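Galactose mutarotase-like protein (Clostridium acetobutylicum, PDB 3OS7) probably binds carbohydrates and may interconvert the alpha and beta anomers of aldose sugars. Local coordinates at residues S16-I21 against I33-G38; P80-D85 against A102-Y107; V170-S175 against L324-S329; R262-E267 against Y277-E282. All blocks are in the same frame, centred on the assembly; numbering follows the deposited sequence.

Four contacts within one predominantly beta chain sample widely spaced parts of it, their centres 25 to 28 Å apart and none touching another. Interaction 1 lies in the antiparallel sheet that opens the chain, on strand 18-25 and the loop that follows strand 28-33. Interaction 2 follows, pairing strand 82-90 with strand 106-108 in a small sheet of three strands. Interaction 3 joins residues 170-175 to 324-329, about 150 residues apart in sequence, and interaction 4, a local hairpin contact, is nested within the loop so closed. Strand 329-340 pairs with both 163-172 and 273-279, which connects interactions 3 and 4. All belong to one predominantly antiparallel beta fold, consistent with the aldose 1-epimerase family.

Interaction 1: S16-I21 against I33-G38; sequences SEHKCI and IPDVGG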
loop_
_atom_site.group_PDB
_atom_site.type_symbol
_atom_site.label_atom_id
_atom_site.label_comp_id
_atom_site.label_asym_id
_atom_site.label_seq_id
_atom_site.Cartn_x
_atom_site.Cartn_y
_atom_site.Cartn_z
ATOM N N SER A 16 23.929 9.486 0.449
ATOM C CA SER A 16 24.935 10.307 1.165
ATOM C C SER A 16 24.684 10.698 2.631
ATOM O O SER A 16 25.627 10.727 3.410
ATOM C CB SER A 16 25.293 11.569 0.357
ATOM O OG SER A 16 25.627 11.206 -0.967
ATOM N N GLU A 17 23.458 11.045 3.006
ATOM C CA GLU A 17 23.204 11.558 4.351
ATOM C C GLU A 17 21.934 11.021 4.993
ATOM O O GLU A 17 21.498 11.537 6.014
ATOM C CB GLU A 17 23.153 13.095 4.332
ATOM C CG GLU A 17 22.253 13.663 3.216
ATOM C CD GLU A 17 22.072 15.179 3.279
ATOM O OE1 GLU A 17 22.871 15.879 3.945
ATOM O OE2 GLU A 17 21.114 15.670 2.656
ATOM N N HIS A 18 21.347 9.970 4.433
ATOM C CA HIS A 18 20.104 9.428 5.014
ATOM C C HIS A 18 20.282 8.047 5.600
ATOM O O HIS A 18 20.940 7.213 5.031
ATOM C CB HIS A 18 19.002 9.417 3.970
ATOM C CG HIS A 18 18.722 10.764 3.413
ATOM N ND1 HIS A 18 17.862 11.654 4.026
ATOM C CD2 HIS A 18 19.204 11.391 2.316
ATOM C CE1 HIS A 18 17.832 12.775 3.325
ATOM N NE2 HIS A 18 18.628 12.635 2.277
ATOM N N LYS A 19 19.692 7.829 6.760
ATOM C CA LYS A 19 19.773 6.543 7.392
ATOM C C LYS A 19 18.777 5.600 6.705
ATOM O O LYS A 19 17.696 6.014 6.244
ATOM C CB LYS A 19 19.536 6.672 8.890
ATOM C CG LYS A 19 20.697 7.453 9.578
ATOM C CD LYS A 19 20.524 7.560 11.095
ATOM C CE LYS A 19 20.788 8.967 11.608
ATOM N NZ LYS A 19 20.003 9.195 12.862
ATOM N N CYS A 20 19.170 4.352 6.537
ATOM C CA CYS A 20 18.225 3.360 6.051
ATOM C C CYS A 20 18.481 2.107 6.865
ATOM O O CYS A 20 19.542 1.988 7.511
ATOM C CB CYS A 20 18.400 3.135 4.567
ATOM S SG CYS A 20 19.898 2.281 4.038
ATOM N N ILE A 21 17.496 1.220 6.905
ATOM C CA ILE A 21 17.653 -0.072 7.553
ATOM C C ILE A 21 17.473 -1.185 6.538
ATOM O O ILE A 21 16.416 -1.279 5.880
ATOM C CB ILE A 21 16.644 -0.279 8.736
ATOM C CG1 ILE A 21 16.644 0.879 9.743
ATOM C CG2 ILE A 21 16.903 -1.643 9.412
ATOM C CD1 ILE A 21 17.880 0.994 10.580
ATOM N N ILE A 33 13.272 2.973 4.197
ATOM C CA ILE A 33 13.764 4.362 4.232
ATOM C C ILE A 33 12.908 5.215 5.192
ATOM O O ILE A 33 11.891 5.808 4.786
ATOM C CB ILE A 33 13.748 5.037 2.853
ATOM C CG1 ILE A 33 14.299 4.126 1.735
ATOM C CG2 ILE A 33 14.556 6.366 2.930
ATOM C CD1 ILE A 33 15.742 3.716 1.904
ATOM N N PRO A 34 13.314 5.291 6.465
ATOM C CA PRO A 34 12.528 6.050 7.441
ATOM C C PRO A 34 12.246 7.503 7.052
ATOM O O PRO A 34 11.103 7.957 7.201
ATOM C CB PRO A 34 13.357 5.943 8.723
ATOM C CG PRO A 34 14.120 4.672 8.556
ATOM C CD PRO A 34 14.445 4.593 7.091
ATOM N N ASP A 35 13.241 8.194 6.495
ATOM C CA ASP A 35 13.087 9.596 6.097
ATOM C C ASP A 35 12.039 9.886 5.018
ATOM O O ASP A 35 11.592 11.022 4.898
ATOM C CB ASP A 35 14.414 10.151 5.590
ATOM C CG ASP A 35 15.326 10.633 6.724
ATOM O OD1 ASP A 35 14.851 10.766 7.864
ATOM O OD2 ASP A 35 16.513 10.881 6.461
ATOM N N VAL A 36 11.675 8.878 4.220
ATOM C CA VAL A 36 10.611 9.037 3.248
ATOM C C VAL A 36 9.502 7.976 3.482
ATOM O O VAL A 36 9.493 6.897 2.888
ATOM C CB VAL A 36 11.133 9.022 1.796
ATOM C CG1 VAL A 36 10.026 9.351 0.838
ATOM C CG2 VAL A 36 12.326 10.035 1.608
ATOM N N GLY A 37 8.576 8.306 4.362
ATOM C CA GLY A 37 7.368 7.495 4.542
ATOM C C GLY A 37 7.559 6.161 5.203
ATOM O O GLY A 37 6.633 5.337 5.193
ATOM N N GLY A 38 8.728 5.912 5.794
ATOM C CA GLY A 38 9.036 4.553 6.270
ATOM C C GLY A 38 8.812 3.540 5.166
ATOM O O GLY A 38 8.345 2.420 5.406
HETATM O O HOH W 1 18.381 9.904 8.056
#
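His-18 and Asp-35 meet through one nearly linear hydrogen bond, from His-18 ND1 to Asp-35 OD2 at 2.9 Å, with an N-H...O angle of 171°. The oxygen lies in the imidazole plane, at the ring edge. Seen from the acid, the donor arrives on the anti side of OD2, slightly out of the carboxylate plane; ring and carboxylate are turned 87° against each other. On His-18, chi1 of -58° sets CG beside the backbone N, anti to the carbonyl carbon; the ring also stacks with Phe-62 of helix 62-67.

Asp-35 OD2 also accepts from a water at 2.6 Å, and that water accepts from Lys-19 N at 2.8 Å. The backbone following His-18 is thereby tied to the same oxygen. Asp-35 itself sits inside a type I turn from Ile-33 to Val-36, closed by Val-36 N to Ile-33 O at 3.1 Å. Further along, Cys-20 CB makes an apolar contact with Ile-33 CD1 at 3.8 Å. Separately, Pro-34 CD lies against the Lys-19 carbonyl, 3.6 Å from Lys-19 O.

With its ND1 hydrogen committed to a carboxylate oxygen, the imidazole is held in rotation, and the nearby negative charge would probably stabilise a protonated ring. OD2, gripped by two donors, bridges the strand start and the turn by both a direct and a water-mediated route.

Interaction 2: P80-D85 against A102-Y107; sequences PNRIDD and AKNNNY
Two first torsions place the groups through which Asn-105 and Asp-85 meet: CG of Asn-105 is anti to its backbone N (chi1 -157°), whereas CG of Asp-85 is anti to its carbonyl carbon (chi1 -67°). Asn-105 ND2 then donates to Asp-85 OD1 at 2.9 Å, keeping the acceptor close to its own amide plane but approaching from above the carboxylate plane, 48° out of it. The same OD1 forms a salt bridge with Arg-216, which also binds Asp-84.

Asn-106 lies across the side chain of Arg-82. Its ND2 comes within 3.5 Å of Arg-82 CD and sits at the guanidinium edge, the two flat groups being nearly perpendicular; ND2 bonds instead to Glu-101, which also forms a salt bridge with Arg-82 NH2. Asn-106 OD1 accepts a weak bond from Asp-85 N, at 3.4 Å, an N-H shared weakly with Asn-105 O. Asn-81 OD1 steadies Arg-82, taking its NH1 at 2.9 Å and its backbone N at 2.8 Å.

Between the backbones, Ile-83 N to Tyr-107 O (2.7 Å) and Tyr-107 N to Ile-83 O (3.1 Å) define an antiparallel hydrogen-bonded pair. Tartrate, probably from the crystallisation liquor, lies beside Arg-82 and may mark a pocket. Asn-105 and Asn-106 both face Glu-101, the signature of a G1 beta bulge, here at the edge of a three-stranded antiparallel sheet.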
loop_
_atom_site.group_PDB
_atom_site.type_symbol
_atom_site.label_atom_id
_atom_site.label_comp_id
_atom_site.label_asym_id
_atom_site.label_seq_id
_atom_site.Cartn_x
_atom_site.Cartn_y
_atom_site.Cartn_z
ATOM N N PRO A 80 -6.023 7.100 1.502
ATOM C CA PRO A 80 -5.715 6.605 0.163
ATOM C C PRO A 80 -6.603 7.275 -0.877
ATOM O O PRO A 80 -7.800 7.379 -0.714
ATOM C CB PRO A 80 -6.027 5.107 0.257
ATOM C CG PRO A 80 -7.094 5.021 1.250
ATOM C CD PRO A 80 -6.869 6.141 2.247
ATOM N N ASN A 81 -6.001 7.722 -1.963
ATOM C CA ASN A 81 -6.729 8.261 -3.083
ATOM C C ASN A 81 -7.460 9.563 -2.729
ATOM O O ASN A 81 -7.067 10.261 -1.761
ATOM C CB ASN A 81 -7.656 7.181 -3.652
ATOM C CG ASN A 81 -7.784 7.274 -5.162
ATOM O OD1 ASN A 81 -8.449 8.164 -5.675
ATOM N ND2 ASN A 81 -7.126 6.373 -5.871
ATOM N N ARG A 82 -8.527 9.876 -3.466
ATOM C CA ARG A 82 -9.102 11.221 -3.523
ATOM C C ARG A 82 -10.196 11.586 -2.505
ATOM O O ARG A 82 -11.021 10.763 -2.121
ATOM C CB ARG A 82 -9.631 11.475 -4.935
ATOM C CG ARG A 82 -8.557 11.446 -5.979
ATOM C CD ARG A 82 -9.160 11.155 -7.330
ATOM N NE ARG A 82 -8.129 11.255 -8.345
ATOM C CZ ARG A 82 -7.368 10.258 -8.757
ATOM N NH1 ARG A 82 -7.524 9.029 -8.285
ATOM N NH2 ARG A 82 -6.455 10.499 -9.674
ATOM N N ILE A 83 -10.143 12.838 -2.041
ATOM C CA ILE A 83 -11.253 13.478 -1.351
ATOM C C ILE A 83 -11.729 14.624 -2.230
ATOM O O ILE A 83 -10.949 15.571 -2.512
ATOM C CB ILE A 83 -10.874 14.043 0.046
ATOM C CG1 ILE A 83 -10.183 12.997 0.939
ATOM C CG2 ILE A 83 -12.108 14.700 0.745
ATOM C CD1 ILE A 83 -10.946 11.736 1.179
ATOM N N ASP A 84 -12.992 14.544 -2.652
ATOM C CA ASP A 84 -13.626 15.550 -3.506
ATOM C C ASP A 84 -13.486 16.982 -2.996
ATOM O O ASP A 84 -13.896 17.307 -1.869
ATOM C CB ASP A 84 -15.120 15.137 -3.671
ATOM C CG ASP A 84 -15.912 16.041 -4.607
ATOM O OD1 ASP A 84 -15.366 17.044 -5.114
ATOM O OD2 ASP A 84 -17.113 15.706 -4.834
ATOM N N ASP A 85 -12.852 17.856 -3.804
ATOM C CA ASP A 85 -12.647 19.273 -3.425
ATOM C C ASP A 85 -11.831 19.460 -2.147
ATOM O O ASP A 85 -11.810 20.545 -1.566
ATOM C CB ASP A 85 -13.997 20.036 -3.307
ATOM C CG ASP A 85 -14.716 20.203 -4.621
ATOM O OD1 ASP A 85 -14.087 20.064 -5.696
ATOM O OD2 ASP A 85 -15.947 20.459 -4.581
ATOM N N ALA A 102 -4.504 19.042 -8.919
ATOM C CA ALA A 102 -5.028 20.283 -9.443
ATOM C C ALA A 102 -6.113 20.079 -10.500
ATOM O O ALA A 102 -7.189 20.692 -10.427
ATOM C CB ALA A 102 -3.871 21.131 -10.008
ATOM N N LYS A 103 -5.832 19.172 -11.429
ATOM C CA LYS A 103 -6.659 18.953 -12.614
ATOM C C LYS A 103 -8.074 18.509 -12.208
ATOM O O LYS A 103 -9.054 19.027 -12.712
ATOM C CB LYS A 103 -5.968 17.937 -13.556
ATOM C CG LYS A 103 -6.841 17.252 -14.629
ATOM C CD LYS A 103 -5.984 16.239 -15.436
ATOM C CE LYS A 103 -6.764 15.001 -15.879
ATOM N NZ LYS A 103 -7.796 15.265 -16.911
ATOM N N ASN A 104 -8.165 17.619 -11.233
ATOM C CA ASN A 104 -9.467 17.118 -10.781
ATOM C C ASN A 104 -10.012 17.784 -9.476
ATOM O O ASN A 104 -11.069 17.383 -8.956
ATOM C CB ASN A 104 -9.393 15.594 -10.624
ATOM C CG ASN A 104 -9.196 14.882 -11.945
ATOM O OD1 ASN A 104 -9.793 15.251 -12.946
ATOM N ND2 ASN A 104 -8.379 13.840 -11.941
ATOM N N ASN A 105 -9.292 18.794 -8.984
ATOM C CA ASN A 105 -9.602 19.542 -7.758
ATOM C C ASN A 105 -9.899 18.649 -6.555
ATOM O O ASN A 105 -10.978 18.697 -5.988
ATOM C CB ASN A 105 -10.746 20.538 -8.008
ATOM C CG ASN A 105 -10.740 21.676 -7.025
ATOM O OD1 ASN A 105 -9.765 22.450 -6.952
ATOM N ND2 ASN A 105 -11.810 21.796 -6.253
ATOM N N ASN A 106 -8.922 17.819 -6.196
ATOM C CA ASN A 106 -9.057 16.911 -5.065
ATOM C C ASN A 106 -7.876 17.029 -4.124
ATOM O O ASN A 106 -6.817 17.554 -4.501
ATOM C CB ASN A 106 -9.138 15.481 -5.585
ATOM C CG ASN A 106 -10.389 15.208 -6.384
ATOM O OD1 ASN A 106 -11.503 15.663 -6.042
ATOM N ND2 ASN A 106 -10.226 14.445 -7.461
ATOM N N TYR A 107 -8.046 16.536 -2.894
ATOM C CA TYR A 107 -6.929 16.171 -2.047
ATOM C C TYR A 107 -6.703 14.684 -2.224
ATOM O O TYR A 107 -7.665 13.902 -2.200
ATOM C CB TYR A 107 -7.165 16.515 -0.569
ATOM C CG TYR A 107 -5.931 16.253 0.260
ATOM C CD1 TYR A 107 -4.860 17.125 0.232
ATOM C CD2 TYR A 107 -5.803 15.095 1.018
ATOM C CE1 TYR A 107 -3.718 16.885 0.934
ATOM C CE2 TYR A 107 -4.636 14.840 1.727
ATOM C CZ TYR A 107 -3.596 15.741 1.672
ATOM O OH TYR A 107 -2.439 15.514 2.367
#

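Interaction 3: V170-S175 against L324-S329; sequences VVNLSS and LKPNES
Asn-172 meets the type II turn Lys-325 to Glu-328 at the end of strand 163-172, and its own side chain forms an Asx turn. The tight part is centred on this residue. Asn-172 N donates to Glu-328 O at 3.1 Å and an angle of 171°, while Asn-172 O receives Asn-327 N at 2.8 Å. Chi1 of 176° sets CG anti to the backbone N. Asn-172 ND2 bonds Leu-324 O at 3.0 Å from above that carbonyl's plane and also serves Glu-176 O. Asn-172 OD1 takes two donors: Ser-174 N at 2.9 Å, above the amide carbonyl plane, and Ser-174 OG at 2.8 Å, in the plane and on a lone pair. Thus both ends of a buried amide are satisfied and its rotation is fixed. Val-171 and Ser-329, an antiparallel non-hydrogen-bonded pair with side chains on one face, belong to this close part; Val-170 and Leu-324 continue it inward against Leu-180 of strand 178-189.

On the exposed side, Pro-326 lies against the Ser-174 and Ser-175 backbone, its CB 3.4 Å from Ser-174 O. Looser still are the van der Waals touches of Asn-327 OD1, 4.0 Å from Val-171 CG2 and 4.1 Å from Leu-173 CD2.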
loop_
_atom_site.group_PDB
_atom_site.type_symbol
_atom_site.label_atom_id
_atom_site.label_comp_id
_atom_site.label_asym_id
_atom_site.label_seq_id
_atom_site.Cartn_x
_atom_site.Cartn_y
_atom_site.Cartn_z
ATOM N N VAL A 170 -2.697 2.748 13.609
ATOM C CA VAL A 170 -2.751 4.133 13.961
ATOM C C VAL A 170 -3.606 4.255 15.214
ATOM O O VAL A 170 -4.546 3.482 15.392
ATOM C CB VAL A 170 -3.290 5.016 12.818
ATOM C CG1 VAL A 170 -4.609 4.530 12.324
ATOM C CG2 VAL A 170 -3.365 6.440 13.269
ATOM N N VAL A 171 -3.234 5.196 16.081
ATOM C CA VAL A 171 -3.958 5.463 17.321
ATOM C C VAL A 171 -4.297 6.957 17.331
ATOM O O VAL A 171 -3.468 7.789 17.008
ATOM C CB VAL A 171 -3.173 5.031 18.594
ATOM C CG1 VAL A 171 -1.807 5.664 18.682
ATOM C CG2 VAL A 171 -3.978 5.381 19.843
ATOM N N ASN A 172 -5.546 7.266 17.653
ATOM C CA ASN A 172 -6.018 8.624 17.781
ATOM C C ASN A 172 -5.586 9.119 19.157
ATOM O O ASN A 172 -6.039 8.579 20.160
ATOM C CB ASN A 172 -7.537 8.636 17.644
ATOM C CG ASN A 172 -8.149 10.001 17.870
ATOM O OD1 ASN A 172 -7.461 11.031 17.916
ATOM N ND2 ASN A 172 -9.469 10.017 18.016
ATOM N N LEU A 173 -4.692 10.105 19.188
ATOM C CA LEU A 173 -4.187 10.680 20.437
ATOM C C LEU A 173 -4.888 12.007 20.791
ATOM O O LEU A 173 -4.461 12.726 21.702
ATOM C CB LEU A 173 -2.662 10.857 20.349
ATOM C CG LEU A 173 -1.861 9.540 20.167
ATOM C CD1 LEU A 173 -0.353 9.780 19.900
ATOM C CD2 LEU A 173 -2.086 8.566 21.362
ATOM N N SER A 174 -5.946 12.337 20.068
ATOM C CA SER A 174 -6.677 13.581 20.222
ATOM C C SER A 174 -7.859 13.370 21.150
ATOM O O SER A 174 -8.179 12.236 21.501
ATOM C CB SER A 174 -7.178 14.125 18.866
ATOM O OG SER A 174 -8.414 13.572 18.432
ATOM N N SER A 175 -8.527 14.479 21.471
ATOM C CA SER A 175 -9.684 14.456 22.352
ATOM C C SER A 175 -11.014 14.335 21.603
ATOM O O SER A 175 -12.075 14.404 22.213
ATOM C CB SER A 175 -9.676 15.714 23.211
ATOM O OG SER A 175 -9.816 16.867 22.410
ATOM N N LEU A 324 -12.082 6.858 14.580
ATOM C CA LEU A 324 -11.508 6.385 15.818
ATOM C C LEU A 324 -11.896 7.318 16.971
ATOM O O LEU A 324 -11.763 8.529 16.885
ATOM C CB LEU A 324 -9.991 6.317 15.712
ATOM C CG LEU A 324 -9.389 5.264 14.794
ATOM C CD1 LEU A 324 -7.866 5.398 14.821
ATOM C CD2 LEU A 324 -9.837 3.894 15.262
ATOM N N LYS A 325 -12.403 6.723 18.042
ATOM C CA LYS A 325 -12.663 7.462 19.261
ATOM C C LYS A 325 -11.296 7.779 19.919
ATOM O O LYS A 325 -10.248 7.229 19.522
ATOM C CB LYS A 325 -13.610 6.635 20.163
ATOM C CG LYS A 325 -15.023 6.457 19.595
ATOM C CD LYS A 325 -15.916 5.703 20.596
ATOM C CE LYS A 325 -17.378 5.595 20.140
ATOM N NZ LYS A 325 -17.550 4.648 18.995
ATOM N N PRO A 326 -11.277 8.693 20.898
ATOM C CA PRO A 326 -10.035 9.037 21.588
ATOM C C PRO A 326 -9.341 7.819 22.166
ATOM O O PRO A 326 -9.986 7.004 22.844
ATOM C CB PRO A 326 -10.495 10.053 22.657
ATOM C CG PRO A 326 -11.679 10.702 22.001
ATOM C CD PRO A 326 -12.385 9.577 21.309
ATOM N N ASN A 327 -8.057 7.677 21.800
ATOM C CA ASN A 327 -7.179 6.581 22.189
ATOM C C ASN A 327 -7.534 5.234 21.607
ATOM O O ASN A 327 -6.934 4.227 21.985
ATOM C CB ASN A 327 -7.019 6.459 23.720
ATOM C CG ASN A 327 -5.666 5.862 24.107
ATOM O OD1 ASN A 327 -4.636 6.321 23.634
ATOM N ND2 ASN A 327 -5.669 4.830 24.979
ATOM N N GLU A 328 -8.491 5.210 20.686
ATOM C CA GLU A 328 -8.800 3.997 19.928
ATOM C C GLU A 328 -7.790 3.819 18.808
ATOM O O GLU A 328 -7.263 4.805 18.258
ATOM C CB GLU A 328 -10.197 4.063 19.345
ATOM C CG GLU A 328 -10.705 2.734 18.844
ATOM C CD GLU A 328 -12.090 2.803 18.216
ATOM O OE1 GLU A 328 -12.658 3.905 18.061
ATOM O OE2 GLU A 328 -12.610 1.720 17.873
ATOM N N SER A 329 -7.540 2.558 18.459
ATOM C CA SER A 329 -6.647 2.258 17.349
ATOM C C SER A 329 -7.297 1.417 16.263
ATOM O O SER A 329 -8.321 0.775 16.481
ATOM C CB SER A 329 -5.372 1.557 17.862
ATOM O OG SER A 329 -5.629 0.221 18.253
#

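Interaction 4: R262-E267 against Y277-E282; sequences RGACIE and YEMSSE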
loop_
_atom_site.group_PDB
_atom_site.type_symbol
_atom_site.label_atom_id
_atom_site.label_comp_id
_atom_site.label_asym_id
_atom_site.label_seq_id
_atom_site.Cartn_x
_atom_site.Cartn_y
_atom_site.Cartn_z
ATOM N N ARG A 262 -7.602 -13.493 0.774
ATOM C CA ARG A 262 -7.953 -12.186 0.269
ATOM C C ARG A 262 -6.665 -11.494 -0.167
ATOM O O ARG A 262 -5.663 -11.517 0.539
ATOM C CB ARG A 262 -8.684 -11.361 1.321
ATOM C CG ARG A 262 -9.030 -9.912 0.886
ATOM C CD ARG A 262 -9.660 -9.057 1.999
ATOM N NE ARG A 262 -10.958 -9.627 2.309
ATOM C CZ ARG A 262 -12.074 -8.977 2.584
ATOM N NH1 ARG A 262 -12.142 -7.667 2.604
ATOM N NH2 ARG A 262 -13.173 -9.678 2.818
ATOM N N GLY A 263 -6.697 -10.926 -1.370
ATOM C CA GLY A 263 -5.554 -10.175 -1.864
ATOM C C GLY A 263 -5.305 -10.406 -3.326
ATOM O O GLY A 263 -6.234 -10.638 -4.092
ATOM N N ALA A 264 -4.039 -10.315 -3.690
ATOM C CA ALA A 264 -3.621 -10.390 -5.070
ATOM C C ALA A 264 -2.445 -11.304 -5.228
ATOM O O ALA A 264 -1.730 -11.628 -4.276
ATOM C CB ALA A 264 -3.297 -8.950 -5.626
ATOM N N CYS A 265 -2.226 -11.716 -6.469
ATOM C CA CYS A 265 -0.991 -12.361 -6.814
ATOM C C CYS A 265 -0.584 -12.056 -8.227
ATOM O O CYS A 265 -1.412 -11.663 -9.046
ATOM C CB CYS A 265 -1.021 -13.866 -6.564
ATOM S SG CYS A 265 -2.005 -14.834 -7.717
ATOM N N ILE A 266 0.716 -12.202 -8.467
ATOM C CA ILE A 266 1.321 -11.978 -9.781
ATOM C C ILE A 266 2.031 -13.286 -10.124
ATOM O O ILE A 266 2.932 -13.709 -9.400
ATOM C CB ILE A 266 2.327 -10.827 -9.802
ATOM C CG1 ILE A 266 1.734 -9.563 -9.180
ATOM C CG2 ILE A 266 2.841 -10.579 -11.245
ATOM C CD1 ILE A 266 2.777 -8.387 -9.034
ATOM N N GLU A 267 1.579 -13.934 -11.196
ATOM C CA GLU A 267 2.057 -15.254 -11.611
ATOM C C GLU A 267 2.891 -15.099 -12.873
ATOM O O GLU A 267 2.453 -14.471 -13.839
ATOM C CB GLU A 267 0.887 -16.201 -11.918
ATOM C CG GLU A 267 0.135 -16.673 -10.658
ATOM C CD GLU A 267 -1.004 -17.613 -10.930
ATOM O OE1 GLU A 267 -1.256 -17.947 -12.109
ATOM O OE2 GLU A 267 -1.636 -18.042 -9.947
ATOM N N TYR A 277 0.405 -11.229 -2.440
ATOM C CA TYR A 277 0.141 -10.058 -1.613
ATOM C C TYR A 277 -1.183 -10.311 -0.895
ATOM O O TYR A 277 -2.265 -10.045 -1.421
ATOM C CB TYR A 277 0.051 -8.818 -2.508
ATOM C CG TYR A 277 -0.032 -7.455 -1.844
ATOM C CD1 TYR A 277 0.328 -7.240 -0.520
ATOM C CD2 TYR A 277 -0.443 -6.333 -2.595
ATOM C CE1 TYR A 277 0.308 -5.953 0.021
ATOM C CE2 TYR A 277 -0.488 -5.077 -2.038
ATOM C CZ TYR A 277 -0.126 -4.887 -0.742
ATOM O OH TYR A 277 -0.144 -3.605 -0.198
ATOM N N GLU A 278 -1.085 -10.863 0.305
ATOM C CA GLU A 278 -2.249 -11.230 1.114
ATOM C C GLU A 278 -2.638 -10.062 2.023
ATOM O O GLU A 278 -1.799 -9.436 2.660
ATOM C CB GLU A 278 -1.926 -12.487 1.927
ATOM C CG GLU A 278 -3.083 -13.070 2.689
ATOM C CD GLU A 278 -2.809 -14.487 3.247
ATOM O OE1 GLU A 278 -1.686 -15.040 3.111
ATOM O OE2 GLU A 278 -3.771 -15.049 3.815
HETATM N N MSE A 279 -3.920 -9.777 2.068
HETATM C CA MSE A 279 -4.440 -8.628 2.794
HETATM C C MSE A 279 -5.474 -9.082 3.805
HETATM O O MSE A 279 -6.333 -9.907 3.488
HETATM C CB MSE A 279 -5.117 -7.669 1.821
HETATM C CG MSE A 279 -4.286 -7.263 0.676
HETATM SE SE MSE A 279 -5.322 -6.588 -0.821
HETATM C CE MSE A 279 -3.850 -6.630 -2.022
ATOM N N SER A 280 -5.423 -8.502 4.995
ATOM C CA SER A 280 -6.430 -8.795 6.031
ATOM C C SER A 280 -7.782 -8.178 5.665
ATOM O O SER A 280 -7.880 -7.291 4.789
ATOM C CB SER A 280 -5.963 -8.303 7.403
ATOM O OG SER A 280 -5.987 -6.883 7.492
ATOM N N SER A 281 -8.822 -8.633 6.358
ATOM C CA SER A 281 -10.206 -8.210 6.123
ATOM C C SER A 281 -10.448 -6.733 6.345
ATOM O O SER A 281 -11.480 -6.193 5.924
ATOM C CB SER A 281 -11.163 -8.983 7.053
ATOM O OG SER A 281 -11.126 -10.358 6.793
ATOM N N GLU A 282 -9.523 -6.063 7.038
ATOM C CA GLU A 282 -9.626 -4.620 7.206
ATOM C C GLU A 282 -9.532 -3.884 5.875
ATOM O O GLU A 282 -10.012 -2.739 5.755
ATOM C CB GLU A 282 -8.537 -4.091 8.158
ATOM C CG GLU A 282 -8.817 -4.367 9.651
ATOM C CD GLU A 282 -8.475 -5.778 10.082
ATOM O OE1 GLU A 282 -7.759 -6.500 9.361
ATOM O OE2 GLU A 282 -8.930 -6.183 11.156
HETATM O O HOH W 2 -6.245 -14.065 3.385
#
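Ala-264 pairs with Tyr-277 and Gly-263 with Glu-278 on antiparallel strand segments whose axes run 177° apart in direction and approach to 4.8 Å. Ala-264 and Tyr-277 exchange both backbone hydrogen bonds, and Met-279 N adds a nearly straight one to Arg-262 O at 2.9 Å. Tyr-277 O lies 3.3 Å from Gly-263 CA; a CB there would clash with this oxygen and, at these backbone angles, with the preceding carbonyl. Met-279, a selenomethionine, lays SE 3.7 Å from Gly-263 CA, and its CE reaches on toward Ala-264 CB. Ala-264 and Tyr-277 share a face packed against Ile-300.

The methylenes of Arg-262 lie against Met-279 O, CB at 3.5 Å, before the chain bends (chi3 -66°). Ser-281 CA sits over one guanidinium face of Arg-262, 3.9 Å above the plane and offset toward the rim. NE forms a salt bridge to Asp-253; NH1 bonds Tyr-283 O and a tetraethylene glycol, probably from the crystallisation liquor. A water accepts from Arg-262 N at 3.0 Å and donates to Glu-278 OE2 at 2.7 Å, while Tyr-337 OH bonds OE1.

Chemically, backbone bonds zip the hairpin; at its open end the water relays an N-H to a carboxylate, and Asp-253 probably balances the arginine's charge.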